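Local structure of aminotransferase (Bacillus subtilis, 6L1O) at residues I35-G40 and R378-R383; A121-P126 and A140-M145. The protein is a pyridoxal-phosphate-dependent aminotransferase encoded in the operon for biosynthesis of the dipeptide antibiotic bacilysin. One frame throughout, in Å; residues are numbered along the deposited sequence.

In the fold
A long-range and a short-range contact lie in the same chain. From the N terminus, the chain enters the short strand 35-36 and the loop after it, which meet helix 374-385 only after more than 330 further residues. Interaction 1 therefore closes a loop holding most of the protein, joining an early segment to the last helix of the C-terminal part. Interaction 2 is nested inside that loop and closes a short one: strand 120-125, helix 130-137 and strand 141-146 form a beta-alpha-beta unit at one end of the large mixed sheet. The centres of interactions 1 and 2 are about 31 Å apart. The nearest atoms of interactions 1 and 2 are about 14 Å apart, so they do not touch.

Interaction 1 of 2, residues I35-G40 and R378-R383; sequences INLGQG and REFVTR
Ile-35 reaches over the helix surface with its longer branch, and its side chain crosses that of Glu-379 at about a right angle, with Ile-35 CD1 3.2 Å from Glu-379 CG. CG1 of the same branch, anti to the carbonyl carbon (chi1 -70°), lies over the centre of the Arg-383 guanidinium, with Ile-35 CG1 3.9 Å from Arg-383 NH1. The other branch, CG2, sits near the plane of the Phe-380 ring at its edge, with Ile-35 CG2 4.2 Å from Phe-380 CB. One face of that ring is met by Leu-37, whose CD1 stands 3.7 Å from the Phe-380 ring centroid in a CH-pi contact shifted toward the rim.

No hydrogen bond crosses between the segments, yet the guanidinium is held by polar partners. Arg-383 NE gives a nearly straight salt-bridge hydrogen bond (170°) to Glu-379 OE2, 2.9 Å away, one helical turn earlier. The bond lies in the guanidinium plane and uses the anti lone pair, while NH1 bonds to His-33 O.

This is structural packing of aliphatic and aromatic groups, with one charged group lying flat against an isoleucine, away from the cofactor site. Strand 35-36 pairs in parallel with strand 350-351, and Val-350 from that strand touches Ile-35, Phe-380 and Arg-383, so helix 374-385 packs against both strands of the small sheet, while its Val-381 meets helix 289-313.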
ATOM      1  N   ILE B  35      -0.812  24.810  20.121  1.00 25.65           N
ATOM      2  CA  ILE B  35       0.491  24.711  19.467  1.00 22.77           C
ATOM      3  C   ILE B  35       0.998  23.282  19.561  1.00 26.02           C
ATOM      4  O   ILE B  35       1.266  22.789  20.670  1.00 23.47           O
ATOM      5  CB  ILE B  35       1.518  25.588  20.162  1.00 24.49           C
ATOM      6  CG1 ILE B  35       1.179  27.048  19.883  1.00 27.29           C
ATOM      7  CG2 ILE B  35       2.917  25.244  19.690  1.00 27.05           C
ATOM      8  CD1 ILE B  35       2.266  27.926  20.375  1.00 30.47           C
ATOM      9  N   ASN B  36       1.171  22.651  18.407  1.00 22.97           N
ATOM     10  CA  ASN B  36       1.433  21.209  18.356  1.00 26.04           C
ATOM     11  C   ASN B  36       2.917  20.892  18.008  1.00 20.38           C
ATOM     12  O   ASN B  36       3.311  20.887  16.869  1.00 20.53           O
ATOM     13  CB  ASN B  36       0.469  20.566  17.365  1.00 23.93           C
ATOM     14  CG  ASN B  36       0.734  19.083  17.167  1.00 25.36           C
ATOM     15  OD1 ASN B  36       1.450  18.441  17.953  1.00 20.24           O
ATOM     16  ND2 ASN B  36       0.194  18.541  16.095  1.00 26.30           N
ATOM     17  N   LEU B  37       3.707  20.625  19.025  1.00 18.10           N
ATOM     18  CA  LEU B  37       5.065  20.150  18.805  1.00 18.99           C
ATOM     19  C   LEU B  37       5.162  18.624  19.046  1.00 21.43           C
ATOM     20  O   LEU B  37       6.211  18.129  19.455  1.00 17.56           O
ATOM     21  CB  LEU B  37       6.039  20.889  19.687  1.00 18.77           C
ATOM     22  CG  LEU B  37       5.970  22.411  19.611  1.00 18.88           C
ATOM     23  CD1 LEU B  37       7.096  23.041  20.407  1.00 18.00           C
ATOM     24  CD2 LEU B  37       5.954  22.929  18.176  1.00 19.18           C
ATOM     25  N   GLY B  38       4.055  17.921  18.825  1.00 19.04           N
ATOM     26  CA  GLY B  38       4.003  16.498  19.167  1.00 18.58           C
ATOM     27  C   GLY B  38       4.212  15.519  18.030  1.00 21.17           C
ATOM     28  O   GLY B  38       4.227  14.314  18.284  1.00 24.36           O
ATOM     29  N   GLN B  39       4.315  16.007  16.790  1.00 22.02           N
ATOM     30  CA  GLN B  39       4.238  15.123  15.617  1.00 23.74           C
ATOM     31  C   GLN B  39       5.396  15.389  14.693  1.00 21.19           C
ATOM     32  O   GLN B  39       6.042  16.366  14.800  1.00 24.13           O
ATOM     33  CB  GLN B  39       2.896  15.297  14.854  1.00 26.31           C
ATOM     34  CG  GLN B  39       1.712  14.842  15.663  1.00 24.58           C
ATOM     35  CD  GLN B  39       0.414  15.004  14.951  1.00 30.70           C
ATOM     36  OE1 GLN B  39       0.048  16.102  14.563  1.00 32.85           O
ATOM     37  NE2 GLN B  39      -0.303  13.897  14.754  1.00 35.69           N
ATOM     38  N   GLY B  40       5.657  14.478  13.795  1.00 21.19           N
ATOM     39  CA  GLY B  40       6.805  14.511  12.940  1.00 20.89           C
ATOM     40  C   GLY B  40       6.482  14.935  11.502  1.00 21.35           C
ATOM     41  O   GLY B  40       7.072  14.406  10.564  1.00 21.24           O
ATOM     42  N   ARG B 378       8.382  29.970  19.843  1.00 19.83           N
ATOM     43  CA  ARG B 378       8.425  30.985  20.866  1.00 20.54           C
ATOM     44  C   ARG B 378       7.186  30.987  21.713  1.00 20.76           C
ATOM     45  O   ARG B 378       7.273  31.123  22.958  1.00 20.77           O
ATOM     46  CB  ARG B 378       8.665  32.372  20.296  1.00 21.45           C
ATOM     47  CG  ARG B 378       8.936  33.418  21.406  1.00 27.46           C
ATOM     48  CD  ARG B 378       8.984  34.833  20.865  1.00 31.70           C
ATOM     49  NE  ARG B 378       9.897  34.943  19.720  1.00 31.15           N
ATOM     50  CZ  ARG B 378      11.208  35.150  19.786  1.00 31.21           C
ATOM     51  NH1 ARG B 378      11.813  35.244  20.959  1.00 32.85           N
ATOM     52  NH2 ARG B 378      11.914  35.257  18.657  1.00 32.66           N
ATOM     53  N   GLU B 379       6.047  30.898  21.078  1.00 19.58           N
ATOM     54  CA  GLU B 379       4.753  30.926  21.767  1.00 23.16           C
ATOM     55  C   GLU B 379       4.572  29.685  22.708  1.00 23.40           C
ATOM     56  O   GLU B 379       4.067  29.812  23.812  1.00 21.05           O
ATOM     57  CB  GLU B 379       3.632  30.999  20.728  1.00 26.53           C
ATOM     58  CG  GLU B 379       2.203  31.049  21.257  1.00 28.36           C
ATOM     59  CD  GLU B 379       1.875  32.249  22.115  1.00 34.70           C
ATOM     60  OE1 GLU B 379       2.607  33.277  22.074  1.00 37.45           O
ATOM     61  OE2 GLU B 379       0.851  32.141  22.855  1.00 39.73           O
ATOM     62  N   PHE B 380       5.101  28.535  22.295  1.00 20.33           N
ATOM     63  CA  PHE B 380       5.179  27.342  23.163  1.00 21.76           C
ATOM     64  C   PHE B 380       5.880  27.697  24.495  1.00 24.65           C
ATOM     65  O   PHE B 380       5.322  27.493  25.596  1.00 22.16           O
ATOM     66  CB  PHE B 380       5.952  26.223  22.407  1.00 24.00           C
ATOM     67  CG  PHE B 380       6.155  24.976  23.199  1.00 22.66           C
ATOM     68  CD1 PHE B 380       5.197  23.952  23.168  1.00 23.69           C
ATOM     69  CD2 PHE B 380       7.307  24.795  23.954  1.00 25.88           C
ATOM     70  CE1 PHE B 380       5.390  22.781  23.887  1.00 26.40           C
ATOM     71  CE2 PHE B 380       7.512  23.618  24.670  1.00 27.49           C
ATOM     72  CZ  PHE B 380       6.562  22.618  24.633  1.00 24.39           C
ATOM     73  N   VAL B 381       7.034  28.339  24.394  1.00 22.23           N
ATOM     74  CA  VAL B 381       7.771  28.719  25.594  1.00 26.05           C
ATOM     75  C   VAL B 381       7.023  29.797  26.407  1.00 26.14           C
ATOM     76  O   VAL B 381       6.919  29.690  27.639  1.00 26.77           O
ATOM     77  CB  VAL B 381       9.173  29.181  25.278  1.00 24.31           C
ATOM     78  CG1 VAL B 381       9.840  29.775  26.513  1.00 28.69           C
ATOM     79  CG2 VAL B 381       9.993  28.027  24.736  1.00 25.64           C
ATOM     80  N   THR B 382       6.484  30.791  25.716  1.00 24.46           N
ATOM     81  CA  THR B 382       5.692  31.848  26.372  1.00 28.10           C
ATOM     82  C   THR B 382       4.531  31.309  27.199  1.00 28.94           C
ATOM     83  O   THR B 382       4.279  31.771  28.330  1.00 32.74           O
ATOM     84  CB  THR B 382       5.147  32.854  25.359  1.00 30.16           C
ATOM     85  OG1 THR B 382       6.248  33.539  24.782  1.00 30.91           O
ATOM     86  CG2 THR B 382       4.190  33.899  26.022  1.00 29.23           C
ATOM     87  N   ARG B 383       3.845  30.325  26.667  1.00 24.47           N
ATOM     88  CA  ARG B 383       2.695  29.742  27.346  1.00 27.84           C
ATOM     89  C   ARG B 383       3.094  28.914  28.560  1.00 29.53           C
ATOM     90  O   ARG B 383       2.437  28.979  29.602  1.00 29.82           O
ATOM     91  CB  ARG B 383       1.858  28.911  26.394  1.00 26.31           C
ATOM     92  CG  ARG B 383       1.211  29.709  25.281  1.00 25.11           C
ATOM     93  CD  ARG B 383       0.440  28.786  24.418  1.00 26.37           C
ATOM     94  NE  ARG B 383      -0.202  29.449  23.307  1.00 27.58           N
ATOM     95  CZ  ARG B 383      -1.101  28.886  22.534  1.00 25.30           C
ATOM     96  NH1 ARG B 383      -1.458  27.602  22.747  1.00 27.71           N
ATOM     97  NH2 ARG B 383      -1.602  29.571  21.527  1.00 28.33           N
TER

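Interaction 2 of 2, residues A121-P126 and A140-M145; sequences ALVPNP and AELYEM
The Tyr-143 ring is approached obliquely by Leu-122, whose CD2 comes to 3.5 Å from Tyr-143 CD2; the two side chains lie side by side and point the same way. At the far end of the ring, the hydroxyl is hydrogen-bonded with the backbone N of Asp-161. Two further flat groups, the Asn-125 amide and the Glu-144 carboxylate, have planes 82° apart, and Asn-125 ND2 makes only a weak bond of 3.0 Å to Glu-144 OE1. The amide has firmer partners in Asn-361 N, which bonds to OD1, and Ser-360 OG.

Beside Leu-122 and Tyr-143, on the same face of the sheet, Met-145 turns at chi3 (-72°) to bring CE to 3.9 Å from Pro-124 CD, while its SD lies 4.0 Å from Leu-122 CB. On the other face the Leu-142 side chain crosses Val-123 at about a right angle, with Leu-142 CD1 3.7 Å from Val-123 CG2, under helix 130-137.

Five backbone bonds run between these parallel strands, from Ala-121 N to Glu-141 O (2.7 Å) at one end to Asn-125 N with Met-145 O at the other. The connecting helix makes this a beta-alpha-beta crossover, with strand 141-146 outermost in the chain's mixed sheet. Just past the strand, the peptide bond before Pro-126 is cis, and the cofactor-binding Tyr-128 follows. The Pro-124 side chain lies about 9 Å from the bound pyridoxal phosphate. Regular backbone pairing and apolar packing carry the contact, and the carboxylate of Glu-144 is joined only loosely to an amide already held from elsewhere.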
ATOM      1  N   ALA B 121      10.805 -10.889  17.839  1.00 24.54           N
ATOM      2  CA  ALA B 121      11.425  -9.710  17.224  1.00 23.39           C
ATOM      3  C   ALA B 121      12.083  -8.870  18.343  1.00 21.50           C
ATOM      4  O   ALA B 121      11.457  -8.590  19.359  1.00 24.38           O
ATOM      5  CB  ALA B 121      10.395  -8.894  16.472  1.00 19.63           C
ATOM      6  N   LEU B 122      13.341  -8.551  18.156  1.00 21.45           N
ATOM      7  CA  LEU B 122      14.069  -7.683  19.047  1.00 20.93           C
ATOM      8  C   LEU B 122      13.799  -6.207  18.686  1.00 22.19           C
ATOM      9  O   LEU B 122      14.130  -5.793  17.557  1.00 17.91           O
ATOM     10  CB  LEU B 122      15.554  -7.954  18.935  1.00 21.03           C
ATOM     11  CG  LEU B 122      16.029  -9.361  19.359  1.00 23.82           C
ATOM     12  CD1 LEU B 122      17.406  -9.649  18.809  1.00 22.80           C
ATOM     13  CD2 LEU B 122      16.002  -9.430  20.856  1.00 25.12           C
ATOM     14  N   VAL B 123      13.249  -5.447  19.636  1.00 21.62           N
ATOM     15  CA  VAL B 123      12.825  -4.086  19.413  1.00 21.15           C
ATOM     16  C   VAL B 123      13.398  -3.146  20.471  1.00 21.16           C
ATOM     17  O   VAL B 123      13.338  -3.434  21.662  1.00 19.17           O
ATOM     18  CB  VAL B 123      11.273  -3.951  19.439  1.00 24.35           C
ATOM     19  CG1 VAL B 123      10.829  -2.510  19.271  1.00 28.25           C
ATOM     20  CG2 VAL B 123      10.640  -4.782  18.346  1.00 24.72           C
ATOM     21  N   PRO B 124      13.945  -1.996  20.034  1.00 21.01           N
ATOM     22  CA  PRO B 124      14.492  -1.030  21.010  1.00 19.29           C
ATOM     23  C   PRO B 124      13.432  -0.369  21.874  1.00 18.94           C
ATOM     24  O   PRO B 124      12.289  -0.114  21.453  1.00 16.20           O
ATOM     25  CB  PRO B 124      15.258  -0.015  20.105  1.00 17.96           C
ATOM     26  CG  PRO B 124      14.592  -0.120  18.826  1.00 18.62           C
ATOM     27  CD  PRO B 124      14.195  -1.555  18.650  1.00 20.53           C
ATOM     28  N   ASN B 125      13.824  -0.068  23.119  1.00 19.90           N
ATOM     29  CA  ASN B 125      12.962   0.628  24.088  1.00 19.20           C
ATOM     30  C   ASN B 125      13.863   1.726  24.681  1.00 19.74           C
ATOM     31  O   ASN B 125      14.803   1.427  25.432  1.00 17.99           O
ATOM     32  CB  ASN B 125      12.418  -0.357  25.131  1.00 21.19           C
ATOM     33  CG  ASN B 125      11.578   0.280  26.196  1.00 21.88           C
ATOM     34  OD1 ASN B 125      11.299   1.465  26.195  1.00 20.10           O
ATOM     35  ND2 ASN B 125      11.172  -0.524  27.163  1.00 23.84           N
ATOM     36  N   PRO B 126      13.614   2.989  24.325  1.00 17.82           N
ATOM     37  CA  PRO B 126      12.470   3.477  23.506  1.00 17.59           C
ATOM     38  C   PRO B 126      12.606   3.203  22.040  1.00 17.68           C
ATOM     39  O   PRO B 126      13.689   3.008  21.558  1.00 16.91           O
ATOM     40  CB  PRO B 126      12.436   4.985  23.789  1.00 18.00           C
ATOM     41  CG  PRO B 126      13.762   5.318  24.291  1.00 18.72           C
ATOM     42  CD  PRO B 126      14.340   4.109  24.956  1.00 17.57           C
ATOM     43  N   ALA B 140       3.857 -12.455  16.053  1.00 25.84           N
ATOM     44  CA  ALA B 140       5.145 -12.748  16.666  1.00 24.34           C
ATOM     45  C   ALA B 140       5.272 -12.078  18.023  1.00 25.33           C
ATOM     46  O   ALA B 140       4.428 -11.266  18.391  1.00 28.83           O
ATOM     47  CB  ALA B 140       6.231 -12.288  15.754  1.00 27.82           C
ATOM     48  N   GLU B 141       6.317 -12.426  18.757  1.00 27.03           N
ATOM     49  CA  GLU B 141       6.549 -11.954  20.121  1.00 32.48           C
ATOM     50  C   GLU B 141       7.631 -10.874  20.152  1.00 33.99           C
ATOM     51  O   GLU B 141       8.601 -10.957  19.447  1.00 28.49           O
ATOM     52  CB  GLU B 141       6.999 -13.121  20.999  1.00 38.34           C
ATOM     53  CG  GLU B 141       7.283 -12.746  22.458  1.00 46.12           C
ATOM     54  CD  GLU B 141       8.092 -13.807  23.201  1.00 54.10           C
ATOM     55  OE1 GLU B 141       8.247 -14.956  22.687  1.00 61.08           O
ATOM     56  OE2 GLU B 141       8.568 -13.481  24.308  1.00 58.28           O
ATOM     57  N   LEU B 142       7.449  -9.875  20.998  1.00 35.50           N
ATOM     58  CA  LEU B 142       8.420  -8.814  21.145  1.00 34.53           C
ATOM     59  C   LEU B 142       9.367  -9.052  22.325  1.00 31.08           C
ATOM     60  O   LEU B 142       8.924  -9.442  23.414  1.00 35.19           O
ATOM     61  CB  LEU B 142       7.660  -7.505  21.299  1.00 41.26           C
ATOM     62  CG  LEU B 142       8.464  -6.287  21.719  1.00 43.43           C
ATOM     63  CD1 LEU B 142       8.026  -5.080  20.906  1.00 48.47           C
ATOM     64  CD2 LEU B 142       8.291  -6.031  23.211  1.00 42.21           C
ATOM     65  N   TYR B 143      10.660  -8.844  22.091  1.00 30.31           N
ATOM     66  CA  TYR B 143      11.663  -8.830  23.147  1.00 29.25           C
ATOM     67  C   TYR B 143      12.383  -7.489  23.119  1.00 25.38           C
ATOM     68  O   TYR B 143      12.956  -7.119  22.101  1.00 29.37           O
ATOM     69  CB  TYR B 143      12.636 -10.003  22.985  1.00 31.41           C
ATOM     70  CG  TYR B 143      13.643 -10.128  24.110  1.00 33.72           C
ATOM     71  CD1 TYR B 143      13.393 -10.964  25.220  1.00 42.29           C
ATOM     72  CD2 TYR B 143      14.832  -9.391  24.107  1.00 36.54           C
ATOM     73  CE1 TYR B 143      14.319 -11.072  26.275  1.00 40.98           C
ATOM     74  CE2 TYR B 143      15.749  -9.485  25.174  1.00 35.30           C
ATOM     75  CZ  TYR B 143      15.489 -10.328  26.243  1.00 37.30           C
ATOM     76  OH  TYR B 143      16.412 -10.438  27.270  1.00 39.32           O
ATOM     77  N   GLU B 144      12.373  -6.769  24.246  1.00 27.22           N
ATOM     78  CA  GLU B 144      12.946  -5.409  24.331  1.00 26.99           C
ATOM     79  C   GLU B 144      14.473  -5.326  24.421  1.00 27.54           C
ATOM     80  O   GLU B 144      15.117  -6.113  25.126  1.00 27.07           O
ATOM     81  CB  GLU B 144      12.311  -4.662  25.476  1.00 29.65           C
ATOM     82  CG  GLU B 144      10.838  -4.425  25.292  1.00 32.96           C
ATOM     83  CD  GLU B 144      10.165  -3.757  26.468  1.00 40.11           C
ATOM     84  OE1 GLU B 144      10.835  -3.461  27.476  1.00 49.21           O
ATOM     85  OE2 GLU B 144       8.940  -3.500  26.388  1.00 47.80           O
ATOM     86  N   MET B 145      15.064  -4.404  23.662  1.00 24.69           N
ATOM     87  CA  MET B 145      16.449  -4.020  23.833  1.00 20.57           C
ATOM     88  C   MET B 145      16.470  -2.616  24.423  1.00 22.62           C
ATOM     89  O   MET B 145      16.132  -1.667  23.748  1.00 20.46           O
ATOM     90  CB  MET B 145      17.227  -4.054  22.537  1.00 23.04           C
ATOM     91  CG  MET B 145      17.140  -5.346  21.728  1.00 22.00           C
ATOM     92  SD  MET B 145      18.182  -5.206  20.256  1.00 26.33           S
ATOM     93  CE  MET B 145      17.184  -4.052  19.308  1.00 24.42           C
TER